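Local structure of PHB depolymerase (Penicillium funiculosum, 2D81) at residues 13-18 / 34-39; 205-210 / 260-265; 224-229 / 256-261. The protein hydrolyses the ester bonds of poly(3-hydroxybutyrate), a bacterial storage polyester, as a fungal depolymerase built on a circularly permuted alpha/beta hydrolase fold. All blocks are in the same frame, centred on the assembly; numbering follows the deposited sequence.

Interaction 1. Residues 13-18 / 34-39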
ATOM      1  N   VAL A  13     -12.202  -5.341  -3.188  1.00  7.73           N
ATOM      2  CA  VAL A  13     -10.758  -5.332  -2.967  1.00  7.06           C
ATOM      3  C   VAL A  13     -10.169  -3.921  -3.045  1.00  7.42           C
ATOM      4  O   VAL A  13     -10.551  -3.115  -3.899  1.00  7.13           O
ATOM      5  CB  VAL A  13     -10.040  -6.240  -3.997  1.00  6.15           C
ATOM      6  CG1 VAL A  13      -8.537  -6.223  -3.754  1.00  7.88           C
ATOM      7  CG2 VAL A  13     -10.572  -7.669  -3.890  1.00  7.42           C
ATOM      8  N   SER A  14      -9.239  -3.635  -2.141  1.00  5.37           N
ATOM      9  CA  SER A  14      -8.549  -2.348  -2.113  1.00  6.69           C
ATOM     10  C   SER A  14      -7.138  -2.531  -1.559  1.00  6.08           C
ATOM     11  O   SER A  14      -6.771  -3.630  -1.135  1.00  7.11           O
ATOM     12  CB  SER A  14      -9.321  -1.351  -1.243  1.00  8.22           C
ATOM     13  OG  SER A  14      -9.439  -1.821   0.092  1.00  7.49           O
ATOM     14  N   VAL A  15      -6.354  -1.455  -1.563  1.00  5.75           N
ATOM     15  CA  VAL A  15      -4.963  -1.510  -1.121  1.00  5.88           C
ATOM     16  C   VAL A  15      -4.504  -0.159  -0.565  1.00  6.54           C
ATOM     17  O   VAL A  15      -4.973   0.892  -1.004  1.00  6.57           O
ATOM     18  CB  VAL A  15      -4.029  -1.923  -2.292  1.00  4.97           C
ATOM     19  CG1 VAL A  15      -4.176  -0.936  -3.453  1.00  5.04           C
ATOM     20  CG2 VAL A  15      -2.582  -1.979  -1.820  1.00  4.91           C
ATOM     21  N   SER A  16      -3.597  -0.195   0.410  1.00  5.59           N
ATOM     22  CA  SER A  16      -2.938   1.017   0.902  1.00  5.67           C
ATOM     23  C   SER A  16      -1.520   0.688   1.353  1.00  6.08           C
ATOM     24  O   SER A  16      -1.148  -0.481   1.449  1.00  5.06           O
ATOM     25  CB  SER A  16      -3.726   1.637   2.071  1.00  4.86           C
ATOM     26  OG  SER A  16      -3.628   0.865   3.257  1.00  6.85           O
ATOM     27  N   GLY A  17      -0.728   1.718   1.631  1.00  5.04           N
ATOM     28  CA  GLY A  17       0.625   1.487   2.103  1.00  6.87           C
ATOM     29  C   GLY A  17       1.348   2.756   2.499  1.00  6.53           C
ATOM     30  O   GLY A  17       0.879   3.861   2.221  1.00  6.97           O
ATOM     31  N   LEU A  18       2.493   2.592   3.156  1.00  7.21           N
ATOM     32  CA  LEU A  18       3.297   3.720   3.621  1.00  6.57           C
ATOM     33  C   LEU A  18       4.567   3.879   2.791  1.00  6.81           C
ATOM     34  O   LEU A  18       5.292   2.910   2.564  1.00  8.38           O
ATOM     35  CB  LEU A  18       3.688   3.519   5.085  1.00  6.27           C
ATOM     36  CG  LEU A  18       4.647   4.560   5.671  1.00  6.05           C
ATOM     37  CD1 LEU A  18       3.926   5.890   5.867  1.00  8.41           C
ATOM     38  CD2 LEU A  18       5.186   4.050   6.996  1.00  6.38           C
ATOM     39  N   ASP A  34      -8.596  -2.438 -12.070  1.00  8.10           N
ATOM     40  CA  ASP A  34      -9.679  -3.404 -12.223  1.00  9.57           C
ATOM     41  C   ASP A  34      -9.722  -4.410 -11.074  1.00  8.95           C
ATOM     42  O   ASP A  34     -10.793  -4.892 -10.699  1.00 10.64           O
ATOM     43  CB  ASP A  34      -9.541  -4.148 -13.559  1.00 10.33           C
ATOM     44  CG  ASP A  34      -8.232  -4.911 -13.669  1.00 12.99           C
ATOM     45  OD1 ASP A  34      -7.167  -4.302 -13.449  1.00 10.34           O
ATOM     46  OD2 ASP A  34      -8.263  -6.123 -13.979  1.00 16.68           O
ATOM     47  N   VAL A  35      -8.557  -4.720 -10.517  1.00  8.61           N
ATOM     48  CA  VAL A  35      -8.455  -5.657  -9.402  1.00  8.37           C
ATOM     49  C   VAL A  35      -8.776  -4.942  -8.095  1.00  9.22           C
ATOM     50  O   VAL A  35      -9.535  -5.448  -7.266  1.00  8.09           O
ATOM     51  CB  VAL A  35      -7.033  -6.254  -9.307  1.00  7.92           C
ATOM     52  CG1 VAL A  35      -6.914  -7.145  -8.074  1.00  9.21           C
ATOM     53  CG2 VAL A  35      -6.725  -7.055 -10.563  1.00 10.44           C
ATOM     54  N   PHE A  36      -8.194  -3.760  -7.916  1.00  7.28           N
ATOM     55  CA  PHE A  36      -8.451  -2.966  -6.722  1.00  7.70           C
ATOM     56  C   PHE A  36      -9.599  -2.001  -6.986  1.00  8.48           C
ATOM     57  O   PHE A  36      -9.416  -0.789  -7.100  1.00  8.48           O
ATOM     58  CB  PHE A  36      -7.165  -2.243  -6.308  1.00  7.90           C
ATOM     59  CG  PHE A  36      -6.027  -3.187  -6.033  1.00  7.55           C
ATOM     60  CD1 PHE A  36      -5.161  -3.574  -7.053  1.00  6.31           C
ATOM     61  CD2 PHE A  36      -5.887  -3.775  -4.778  1.00  7.21           C
ATOM     62  CE1 PHE A  36      -4.175  -4.537  -6.832  1.00  7.16           C
ATOM     63  CE2 PHE A  36      -4.905  -4.741  -4.544  1.00  7.11           C
ATOM     64  CZ  PHE A  36      -4.048  -5.124  -5.575  1.00  7.35           C
ATOM     65  N   ASN A  37     -10.797  -2.569  -7.078  1.00  9.08           N
ATOM     66  CA  ASN A  37     -11.926  -1.879  -7.683  1.00 11.35           C
ATOM     67  C   ASN A  37     -12.727  -0.985  -6.746  1.00  9.85           C
ATOM     68  O   ASN A  37     -13.563  -0.206  -7.202  1.00 10.12           O
ATOM     69  CB  ASN A  37     -12.855  -2.893  -8.354  1.00 15.52           C
ATOM     70  CG  ASN A  37     -12.964  -4.184  -7.578  1.00 18.08           C
ATOM     71  OD1 ASN A  37     -13.241  -4.179  -6.380  1.00 21.68           O
ATOM     72  ND2 ASN A  37     -12.744  -5.306  -8.259  1.00 19.22           N
ATOM     73  N   VAL A  38     -12.480  -1.080  -5.443  1.00  8.82           N
ATOM     74  CA  VAL A  38     -13.112  -0.149  -4.516  1.00  8.41           C
ATOM     75  C   VAL A  38     -12.291   1.138  -4.441  1.00  8.77           C
ATOM     76  O   VAL A  38     -12.837   2.241  -4.445  1.00  9.29           O
ATOM     77  CB  VAL A  38     -13.239  -0.747  -3.098  1.00  9.84           C
ATOM     78  CG1 VAL A  38     -13.997   0.216  -2.199  1.00  9.09           C
ATOM     79  CG2 VAL A  38     -13.963  -2.079  -3.159  1.00  9.14           C
ATOM     80  N   GLY A  39     -10.972   0.992  -4.384  1.00  8.16           N
ATOM     81  CA  GLY A  39     -10.106   2.156  -4.345  1.00  7.15           C
ATOM     82  C   GLY A  39      -8.795   1.846  -3.655  1.00  7.66           C
ATOM     83  O   GLY A  39      -8.451   0.681  -3.464  1.00  7.18           O
TER

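Interaction 2. Residues 205-210 / 260-265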
ATOM      1  N   THR A 205       7.960 -15.473   2.890  1.00  9.50           N
ATOM      2  CA  THR A 205       6.742 -15.663   3.667  1.00  8.51           C
ATOM      3  C   THR A 205       5.932 -14.370   3.719  1.00  8.37           C
ATOM      4  O   THR A 205       6.486 -13.292   3.928  1.00  7.72           O
ATOM      5  CB  THR A 205       7.090 -16.094   5.112  1.00  9.72           C
ATOM      6  OG1 THR A 205       7.928 -17.258   5.076  1.00  9.04           O
ATOM      7  CG2 THR A 205       5.824 -16.409   5.902  1.00  9.68           C
ATOM      8  N   GLY A 206       4.622 -14.486   3.527  1.00  8.29           N
ATOM      9  CA  GLY A 206       3.741 -13.347   3.717  1.00  8.05           C
ATOM     10  C   GLY A 206       2.732 -13.626   4.817  1.00  7.93           C
ATOM     11  O   GLY A 206       2.672 -14.742   5.338  1.00  6.81           O
ATOM     12  N   TYR A 207       1.937 -12.621   5.168  1.00  7.84           N
ATOM     13  CA  TYR A 207       0.973 -12.766   6.253  1.00  6.66           C
ATOM     14  C   TYR A 207      -0.388 -12.195   5.884  1.00  7.18           C
ATOM     15  O   TYR A 207      -0.503 -11.375   4.971  1.00  6.68           O
ATOM     16  CB  TYR A 207       1.491 -12.075   7.516  1.00  8.16           C
ATOM     17  CG  TYR A 207       2.791 -12.647   8.020  1.00 10.04           C
ATOM     18  CD1 TYR A 207       4.011 -12.259   7.464  1.00  9.99           C
ATOM     19  CD2 TYR A 207       2.802 -13.617   9.019  1.00  9.64           C
ATOM     20  CE1 TYR A 207       5.206 -12.829   7.891  1.00 12.07           C
ATOM     21  CE2 TYR A 207       3.990 -14.192   9.452  1.00 12.08           C
ATOM     22  CZ  TYR A 207       5.186 -13.796   8.885  1.00 10.98           C
ATOM     23  OH  TYR A 207       6.359 -14.380   9.299  1.00 14.31           O
ATOM     24  N   LEU A 208      -1.422 -12.640   6.593  1.00  7.25           N
ATOM     25  CA  LEU A 208      -2.746 -12.046   6.460  1.00  7.52           C
ATOM     26  C   LEU A 208      -3.513 -12.181   7.763  1.00  7.47           C
ATOM     27  O   LEU A 208      -3.434 -13.213   8.436  1.00  9.32           O
ATOM     28  CB  LEU A 208      -3.543 -12.709   5.324  1.00  7.49           C
ATOM     29  CG  LEU A 208      -3.869 -14.205   5.414  1.00  8.69           C
ATOM     30  CD1 LEU A 208      -5.058 -14.528   4.513  1.00  8.97           C
ATOM     31  CD2 LEU A 208      -2.655 -15.023   5.014  1.00  8.82           C
ATOM     32  N   TYR A 209      -4.247 -11.133   8.125  1.00  6.70           N
ATOM     33  CA  TYR A 209      -5.118 -11.198   9.286  1.00  6.78           C
ATOM     34  C   TYR A 209      -6.516 -11.621   8.869  1.00  6.94           C
ATOM     35  O   TYR A 209      -7.127 -10.997   7.998  1.00  6.70           O
ATOM     36  CB  TYR A 209      -5.203  -9.847   9.997  1.00  7.14           C
ATOM     37  CG  TYR A 209      -6.133  -9.912  11.180  1.00  6.80           C
ATOM     38  CD1 TYR A 209      -5.810 -10.685  12.295  1.00  8.80           C
ATOM     39  CD2 TYR A 209      -7.381  -9.296  11.146  1.00  7.80           C
ATOM     40  CE1 TYR A 209      -6.711 -10.851  13.343  1.00  7.98           C
ATOM     41  CE2 TYR A 209      -8.295  -9.455  12.192  1.00  7.79           C
ATOM     42  CZ  TYR A 209      -7.949 -10.239  13.284  1.00  9.92           C
ATOM     43  OH  TYR A 209      -8.844 -10.424  14.310  1.00 11.16           O
ATOM     44  N   VAL A 210      -7.017 -12.681   9.496  1.00  5.97           N
ATOM     45  CA  VAL A 210      -8.336 -13.213   9.171  1.00  7.39           C
ATOM     46  C   VAL A 210      -9.246 -13.189  10.395  1.00  7.59           C
ATOM     47  O   VAL A 210      -9.045 -13.954  11.340  1.00  7.38           O
ATOM     48  CB  VAL A 210      -8.244 -14.674   8.662  1.00  8.07           C
ATOM     49  CG1 VAL A 210      -9.638 -15.211   8.355  1.00  8.63           C
ATOM     50  CG2 VAL A 210      -7.370 -14.742   7.414  1.00  7.38           C
ATOM     51  N   TYR A 260      -0.989  -8.858   4.156  1.00  4.46           N
ATOM     52  CA  TYR A 260       0.272  -8.150   4.376  1.00  5.83           C
ATOM     53  C   TYR A 260       1.436  -8.795   3.625  1.00  6.08           C
ATOM     54  O   TYR A 260       2.157  -9.621   4.187  1.00  6.90           O
ATOM     55  CB  TYR A 260       0.645  -8.124   5.869  1.00  4.66           C
ATOM     56  CG  TYR A 260      -0.313  -7.397   6.785  1.00  5.67           C
ATOM     57  CD1 TYR A 260      -1.338  -8.081   7.445  1.00  6.88           C
ATOM     58  CD2 TYR A 260      -0.174  -6.030   7.019  1.00  5.42           C
ATOM     59  CE1 TYR A 260      -2.199  -7.414   8.324  1.00  6.23           C
ATOM     60  CE2 TYR A 260      -1.029  -5.356   7.892  1.00  6.43           C
ATOM     61  CZ  TYR A 260      -2.036  -6.053   8.540  1.00  5.27           C
ATOM     62  OH  TYR A 260      -2.879  -5.385   9.400  1.00  6.37           O
ATOM     63  N   PRO A 261       1.634  -8.437   2.347  1.00  5.65           N
ATOM     64  CA  PRO A 261       2.749  -9.025   1.592  1.00  5.51           C
ATOM     65  C   PRO A 261       4.054  -8.514   2.207  1.00  5.03           C
ATOM     66  O   PRO A 261       4.070  -7.449   2.821  1.00  5.24           O
ATOM     67  CB  PRO A 261       2.538  -8.486   0.176  1.00  4.35           C
ATOM     68  CG  PRO A 261       1.046  -8.192   0.130  1.00  5.93           C
ATOM     69  CD  PRO A 261       0.800  -7.586   1.481  1.00  6.08           C
ATOM     70  N   GLN A 262       5.146  -9.256   2.044  1.00  6.54           N
ATOM     71  CA  GLN A 262       6.408  -8.862   2.671  1.00  5.35           C
ATOM     72  C   GLN A 262       7.546  -8.721   1.670  1.00  5.77           C
ATOM     73  O   GLN A 262       7.814  -9.635   0.893  1.00  7.04           O
ATOM     74  CB  GLN A 262       6.817  -9.880   3.740  1.00  5.31           C
ATOM     75  CG  GLN A 262       5.807 -10.079   4.871  1.00  4.61           C
ATOM     76  CD  GLN A 262       5.549  -8.813   5.663  1.00  5.03           C
ATOM     77  OE1 GLN A 262       6.475  -8.094   6.031  1.00  6.86           O
ATOM     78  NE2 GLN A 262       4.281  -8.542   5.942  1.00  4.76           N
ATOM     79  N   ALA A 263       8.217  -7.575   1.699  1.00  4.63           N
ATOM     80  CA  ALA A 263       9.459  -7.416   0.947  1.00  5.48           C
ATOM     81  C   ALA A 263      10.609  -7.968   1.788  1.00  6.43           C
ATOM     82  O   ALA A 263      10.392  -8.488   2.882  1.00  7.62           O
ATOM     83  CB  ALA A 263       9.697  -5.939   0.622  1.00  5.23           C
ATOM     84  N   ILE A 264      11.830  -7.851   1.275  1.00  8.65           N
ATOM     85  CA  ILE A 264      13.005  -8.368   1.968  1.00  9.19           C
ATOM     86  C   ILE A 264      14.234  -7.560   1.550  1.00  9.95           C
ATOM     87  O   ILE A 264      14.334  -7.115   0.410  1.00  7.40           O
ATOM     88  CB  ILE A 264      13.236  -9.868   1.611  1.00  9.79           C
ATOM     89  CG1 ILE A 264      14.409 -10.443   2.410  1.00 11.13           C
ATOM     90  CG2 ILE A 264      13.515 -10.012   0.126  1.00 11.52           C
ATOM     91  CD1 ILE A 264      14.107 -10.679   3.867  1.00 13.63           C
ATOM     92  N   PRO A 265      15.172  -7.327   2.478  1.00 10.14           N
ATOM     93  CA  PRO A 265      16.354  -6.564   2.080  1.00 10.49           C
ATOM     94  C   PRO A 265      17.072  -7.272   0.931  1.00  9.99           C
ATOM     95  O   PRO A 265      17.152  -8.502   0.899  1.00  8.48           O
ATOM     96  CB  PRO A 265      17.184  -6.535   3.358  1.00 11.88           C
ATOM     97  CG  PRO A 265      16.128  -6.460   4.417  1.00 12.45           C
ATOM     98  CD  PRO A 265      15.123  -7.490   3.943  1.00 11.74           C
TER

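Interaction 3. Residues 224-229 / 256-261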
ATOM      1  N   HIS A 224      -8.494  -6.004   2.110  1.00  7.24           N
ATOM      2  CA  HIS A 224      -7.608  -4.853   1.980  1.00  5.28           C
ATOM      3  C   HIS A 224      -6.164  -5.335   2.045  1.00  5.86           C
ATOM      4  O   HIS A 224      -5.789  -6.088   2.947  1.00  6.78           O
ATOM      5  CB  HIS A 224      -7.857  -3.852   3.112  1.00  6.57           C
ATOM      6  CG  HIS A 224      -7.083  -2.577   2.975  1.00  5.88           C
ATOM      7  ND1 HIS A 224      -7.400  -1.610   2.046  1.00  6.01           N
ATOM      8  CD2 HIS A 224      -5.997  -2.116   3.641  1.00  5.92           C
ATOM      9  CE1 HIS A 224      -6.544  -0.609   2.146  1.00  6.59           C
ATOM     10  NE2 HIS A 224      -5.682  -0.892   3.106  1.00  5.77           N
ATOM     11  N   VAL A 225      -5.361  -4.899   1.081  1.00  3.81           N
ATOM     12  CA  VAL A 225      -3.938  -5.198   1.067  1.00  5.30           C
ATOM     13  C   VAL A 225      -3.193  -4.010   1.669  1.00  5.26           C
ATOM     14  O   VAL A 225      -3.331  -2.883   1.196  1.00  6.06           O
ATOM     15  CB  VAL A 225      -3.443  -5.429  -0.380  1.00  5.84           C
ATOM     16  CG1 VAL A 225      -1.962  -5.793  -0.384  1.00  7.12           C
ATOM     17  CG2 VAL A 225      -4.265  -6.532  -1.034  1.00  8.65           C
ATOM     18  N   ALA A 226      -2.421  -4.265   2.720  1.00  3.91           N
ATOM     19  CA  ALA A 226      -1.669  -3.204   3.389  1.00  4.93           C
ATOM     20  C   ALA A 226      -0.166  -3.409   3.207  1.00  5.41           C
ATOM     21  O   ALA A 226       0.374  -4.460   3.559  1.00  6.35           O
ATOM     22  CB  ALA A 226      -2.020  -3.174   4.876  1.00  4.14           C
ATOM     23  N   LEU A 227       0.505  -2.399   2.663  1.00  5.61           N
ATOM     24  CA  LEU A 227       1.915  -2.518   2.298  1.00  6.05           C
ATOM     25  C   LEU A 227       2.849  -1.715   3.204  1.00  6.82           C
ATOM     26  O   LEU A 227       2.769  -0.489   3.265  1.00  7.08           O
ATOM     27  CB  LEU A 227       2.110  -2.073   0.844  1.00  5.76           C
ATOM     28  CG  LEU A 227       1.329  -2.859  -0.212  1.00  8.63           C
ATOM     29  CD1 LEU A 227       1.480  -2.175  -1.563  1.00  9.12           C
ATOM     30  CD2 LEU A 227       1.830  -4.295  -0.276  1.00 11.28           C
ATOM     31  N   HIS A 228       3.744  -2.418   3.893  1.00  5.65           N
ATOM     32  CA  HIS A 228       4.762  -1.777   4.721  1.00  5.84           C
ATOM     33  C   HIS A 228       5.711  -0.933   3.866  1.00  6.49           C
ATOM     34  O   HIS A 228       5.766  -1.087   2.641  1.00  4.88           O
ATOM     35  CB  HIS A 228       5.554  -2.848   5.489  1.00  5.54           C
ATOM     36  CG  HIS A 228       6.419  -3.707   4.616  1.00  4.44           C
ATOM     37  ND1 HIS A 228       7.617  -3.269   4.095  1.00  6.03           N
ATOM     38  CD2 HIS A 228       6.255  -4.975   4.168  1.00  5.51           C
ATOM     39  CE1 HIS A 228       8.155  -4.228   3.363  1.00  5.71           C
ATOM     40  NE2 HIS A 228       7.349  -5.274   3.390  1.00  5.94           N
ATOM     41  N   GLY A 229       6.452  -0.037   4.513  1.00  6.17           N
ATOM     42  CA  GLY A 229       7.421   0.782   3.802  1.00  7.74           C
ATOM     43  C   GLY A 229       8.822   0.213   3.916  1.00  7.80           C
ATOM     44  O   GLY A 229       8.997  -0.914   4.375  1.00  8.11           O
ATOM     45  N   MET A 256     -13.548  -8.261   7.233  1.00  6.86           N
ATOM     46  CA  MET A 256     -12.499  -7.836   6.315  1.00  7.19           C
ATOM     47  C   MET A 256     -11.204  -8.588   6.608  1.00  6.82           C
ATOM     48  O   MET A 256     -10.767  -8.659   7.755  1.00  6.51           O
ATOM     49  CB  MET A 256     -12.264  -6.330   6.460  1.00  6.79           C
ATOM     50  CG  MET A 256     -11.292  -5.741   5.453  1.00  8.48           C
ATOM     51  SD  MET A 256     -10.988  -4.000   5.790  1.00  9.45           S
ATOM     52  CE  MET A 256     -12.621  -3.300   5.414  1.00  8.77           C
ATOM     53  N   ILE A 257     -10.604  -9.152   5.565  1.00  5.47           N
ATOM     54  CA  ILE A 257      -9.273  -9.738   5.664  1.00  6.28           C
ATOM     55  C   ILE A 257      -8.240  -8.675   5.283  1.00  6.94           C
ATOM     56  O   ILE A 257      -8.448  -7.910   4.342  1.00  6.40           O
ATOM     57  CB  ILE A 257      -9.141 -10.955   4.714  1.00  6.65           C
ATOM     58  CG1 ILE A 257     -10.094 -12.068   5.167  1.00  6.94           C
ATOM     59  CG2 ILE A 257      -7.702 -11.456   4.689  1.00  6.80           C
ATOM     60  CD1 ILE A 257     -10.116 -13.279   4.239  1.00  6.48           C
ATOM     61  N   ILE A 258      -7.142  -8.610   6.028  1.00  5.42           N
ATOM     62  CA  ILE A 258      -6.039  -7.727   5.662  1.00  5.89           C
ATOM     63  C   ILE A 258      -4.863  -8.581   5.206  1.00  6.08           C
ATOM     64  O   ILE A 258      -4.344  -9.391   5.974  1.00  5.74           O
ATOM     65  CB  ILE A 258      -5.563  -6.857   6.853  1.00  5.38           C
ATOM     66  CG1 ILE A 258      -6.748  -6.144   7.516  1.00  3.42           C
ATOM     67  CG2 ILE A 258      -4.543  -5.839   6.365  1.00  5.95           C
ATOM     68  CD1 ILE A 258      -7.458  -5.130   6.633  1.00  3.38           C
ATOM     69  N   LEU A 259      -4.446  -8.405   3.955  1.00  5.81           N
ATOM     70  CA  LEU A 259      -3.287  -9.123   3.428  1.00  5.17           C
ATOM     71  C   LEU A 259      -2.036  -8.268   3.585  1.00  5.32           C
ATOM     72  O   LEU A 259      -2.030  -7.095   3.207  1.00  5.64           O
ATOM     73  CB  LEU A 259      -3.498  -9.458   1.949  1.00  5.27           C
ATOM     74  CG  LEU A 259      -2.306 -10.029   1.172  1.00  4.64           C
ATOM     75  CD1 LEU A 259      -1.911 -11.393   1.740  1.00  6.82           C
ATOM     76  CD2 LEU A 259      -2.676 -10.156  -0.303  1.00  6.60           C
ATOM     77  N   TYR A 260      -0.989  -8.858   4.156  1.00  4.46           N
ATOM     78  CA  TYR A 260       0.272  -8.150   4.376  1.00  5.83           C
ATOM     79  C   TYR A 260       1.436  -8.795   3.625  1.00  6.08           C
ATOM     80  O   TYR A 260       2.157  -9.621   4.187  1.00  6.90           O
ATOM     81  CB  TYR A 260       0.645  -8.124   5.869  1.00  4.66           C
ATOM     82  CG  TYR A 260      -0.313  -7.397   6.785  1.00  5.67           C
ATOM     83  CD1 TYR A 260      -1.338  -8.081   7.445  1.00  6.88           C
ATOM     84  CD2 TYR A 260      -0.174  -6.030   7.019  1.00  5.42           C
ATOM     85  CE1 TYR A 260      -2.199  -7.414   8.324  1.00  6.23           C
ATOM     86  CE2 TYR A 260      -1.029  -5.356   7.892  1.00  6.43           C
ATOM     87  CZ  TYR A 260      -2.036  -6.053   8.540  1.00  5.27           C
ATOM     88  OH  TYR A 260      -2.879  -5.385   9.400  1.00  6.37           O
ATOM     89  N   PRO A 261       1.634  -8.437   2.347  1.00  5.65           N
ATOM     90  CA  PRO A 261       2.749  -9.025   1.592  1.00  5.51           C
ATOM     91  C   PRO A 261       4.054  -8.514   2.207  1.00  5.03           C
ATOM     92  O   PRO A 261       4.070  -7.449   2.821  1.00  5.24           O
ATOM     93  CB  PRO A 261       2.538  -8.486   0.176  1.00  4.35           C
ATOM     94  CG  PRO A 261       1.046  -8.192   0.130  1.00  5.93           C
ATOM     95  CD  PRO A 261       0.800  -7.586   1.481  1.00  6.08           C
TER
HETATM   96  O   HOH W   1       2.922  -5.284   4.150  1.00  6.11           O

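Interaction 1. Residues 13-18 / 34-39
Val-38 N donates to Val-13 O over 3.2 Å. The bond is nearly straight at the hydrogen, 167°. It is the one hydrogen bond between strand 13-18 and the loop 34-39. Asn-37 N lies equally near Val-13 O, but its angle is too poor for a bond. Phe-36 CA adds a CA-H...O contact to the same oxygen. One carbonyl at the start of the strand therefore faces a curl of backbone, and Phe-36 is the centre of an inverse gamma turn within it.

The apolar part rests on the Phe-36 ring. Val-15 CG1 comes within 3.6 Å of Phe-36 CD2, and Val-15 CB is as near to that atom. Val-15 CG1 stands between the backbone N and the carbonyl carbon (chi1 58°), which is the crowded position. On Val-13, CG1, anti to the backbone N (chi1 -180°), is the branch that approaches Phe-36 CD2, at 3.8 Å. Ser-14 O lies in plane at the edge of the same ring, and Val-35 CG1 sits 4.0 Å above one face, offset toward the rim. Val-13 CB also packs on Val-35 O.

Asn-37 ND2 bonds Asp-34 O within the loop, over 3.2 Å, and Pro-10 O outside it. Ser-14 OG faces elsewhere, to Tyr-173 OH.

The loop links helix 20-31 to strand 39-43, so the contact closes a right-handed beta-alpha-beta crossover between two adjacent parallel strands. Val-15 and Phe-36 both reach Leu-28 of helix 20-31 and Val-225 of strand 221-227, while Val-13 and Val-35 meet Val-310 of helix 301-314.

Interaction 2. Residues 205-210 / 260-265
Tyr-207 and Tyr-260 exchange two backbone hydrogen bonds and form an antiparallel hydrogen-bonded pair. Tyr-260 N to Tyr-207 O is the shorter, 2.7 Å. Tyr-207 N to Tyr-260 O measures 3.2 Å, and the donor stands above the carbonyl plane, 40° out of it.

Tyr-260 O has a second donor. Gln-262 NE2 reaches it over 3.0 Å from the opposite face of the carbonyl plane. The Gln-262 chain is bent at chi2 (-61°), which turns CD back. Its other amide atom, OE1, accepts from the backbone N of Tyr-234, a residue whose ring also stacks with that of Tyr-207. Both ends of the amide are therefore engaged.

The bent chain also packs against strand 205-210. Gln-262 CB and CG each lie 3.4 Å from Thr-205 O. Gln-262 CG meets the edge of the Tyr-207 ring, in its plane, 3.8 Å from CD1. The two side chains cross at about a right angle, with ring and amide planes 77° apart.

Further along, Tyr-260 CE1 approaches Tyr-209 CB at 4.2 Å, again near the plane of the Tyr-260 ring. The hydroxyls of Tyr-260 and Tyr-209 have partners outside the two segments: Tyr-260 OH bonds Asn-248 OD1, and Tyr-209 OH bonds Asp-252 OD2 and Gly-186 N. Ile-242 of helix 240-244 touches both Tyr-207 and Tyr-260.

Strand 205-210 is the antiparallel neighbour of the parallel strand 256-260 in the mixed sheet. Past the Tyr-207/Tyr-260 pair, Gln-262 supplies a side-chain donor to Tyr-260 O. The doubly bonded Tyr-260 O is probably held firmly, and the amide of Gln-262 is fixed in its rotation by partners at both ends.

Interaction 3. Residues 224-229 / 256-261
His-224 and Ala-226 carry the backbone bonds to strand 256-260. His-224 N donates to Ile-257 O, Leu-259 N to His-224 O, and Ala-226 N to Leu-259 O, each over 2.9 Å.

Ile-258 CD1 lies 3.8 Å from His-224 CB. Its CG1 is anti to the carbonyl carbon, and chi2 (-65°) turns CD1 toward the histidine. The other branch, CG2, lies 4.0 Å from Ala-226 CB and rests on one face of the Tyr-260 ring, offset toward the rim. The same ring brings CE2 to 3.9 Å from Ala-226 CB. The His-224 ring is held at both nitrogens, ND1 by Ser-14 OG and NE2 by Ser-16 OG.

Beyond this face lie helices 164-173 and 247-251. The strands are parallel neighbours in the central sheet of the alpha/beta hydrolase fold, and their directions differ by 32°. Helix 301-314 covers the other face, where Val-225 and Leu-259 lie side by side and point the same way. Val-225 CG2 meets Leu-259 CD2 there.

Pro-261 ends the row on this face. Its CD lies 3.8 Å from Val-225 CG1 and 3.9 Å from Leu-227 CD2, and each of these two side chains crosses the proline at about a right angle.

At the end of the strands one water replaces direct pairing. It donates to Ala-226 O and Pro-261 O and accepts from His-228 N. With CG between the backbone N and the carbonyl carbon (chi1 68°), the His-228 ring turns its edge to Pro-261 O, CD2 nearest. His-228 ND1 donates to Gly-229 O over 2.7 Å, with the acceptor in the ring plane, and NE2 accepts from Ala-263 N.

How the interactions relate
The three contacts lie on one mixed sheet. Interaction 3 is in the middle, with its centre 10 Å from that of interaction 1 and 8 Å from that of interaction 2. Interactions 1 and 2 do not touch; their nearest atoms are about 7 Å apart. Interactions 1 and 3 meet through Ser-16 OG and His-224 NE2, 2.7 Å apart, and through Ser-16 O and Leu-227 N. Interactions 2 and 3 share Tyr-260 and Pro-261, and Tyr-209 N lies 2.8 Å from Ile-258 O. The bound trimer lies about 9 Å from the side chain of His-228, at the loop end of interaction 3. The glycan is at the far side, about 6 Å from the side chain of Val-38.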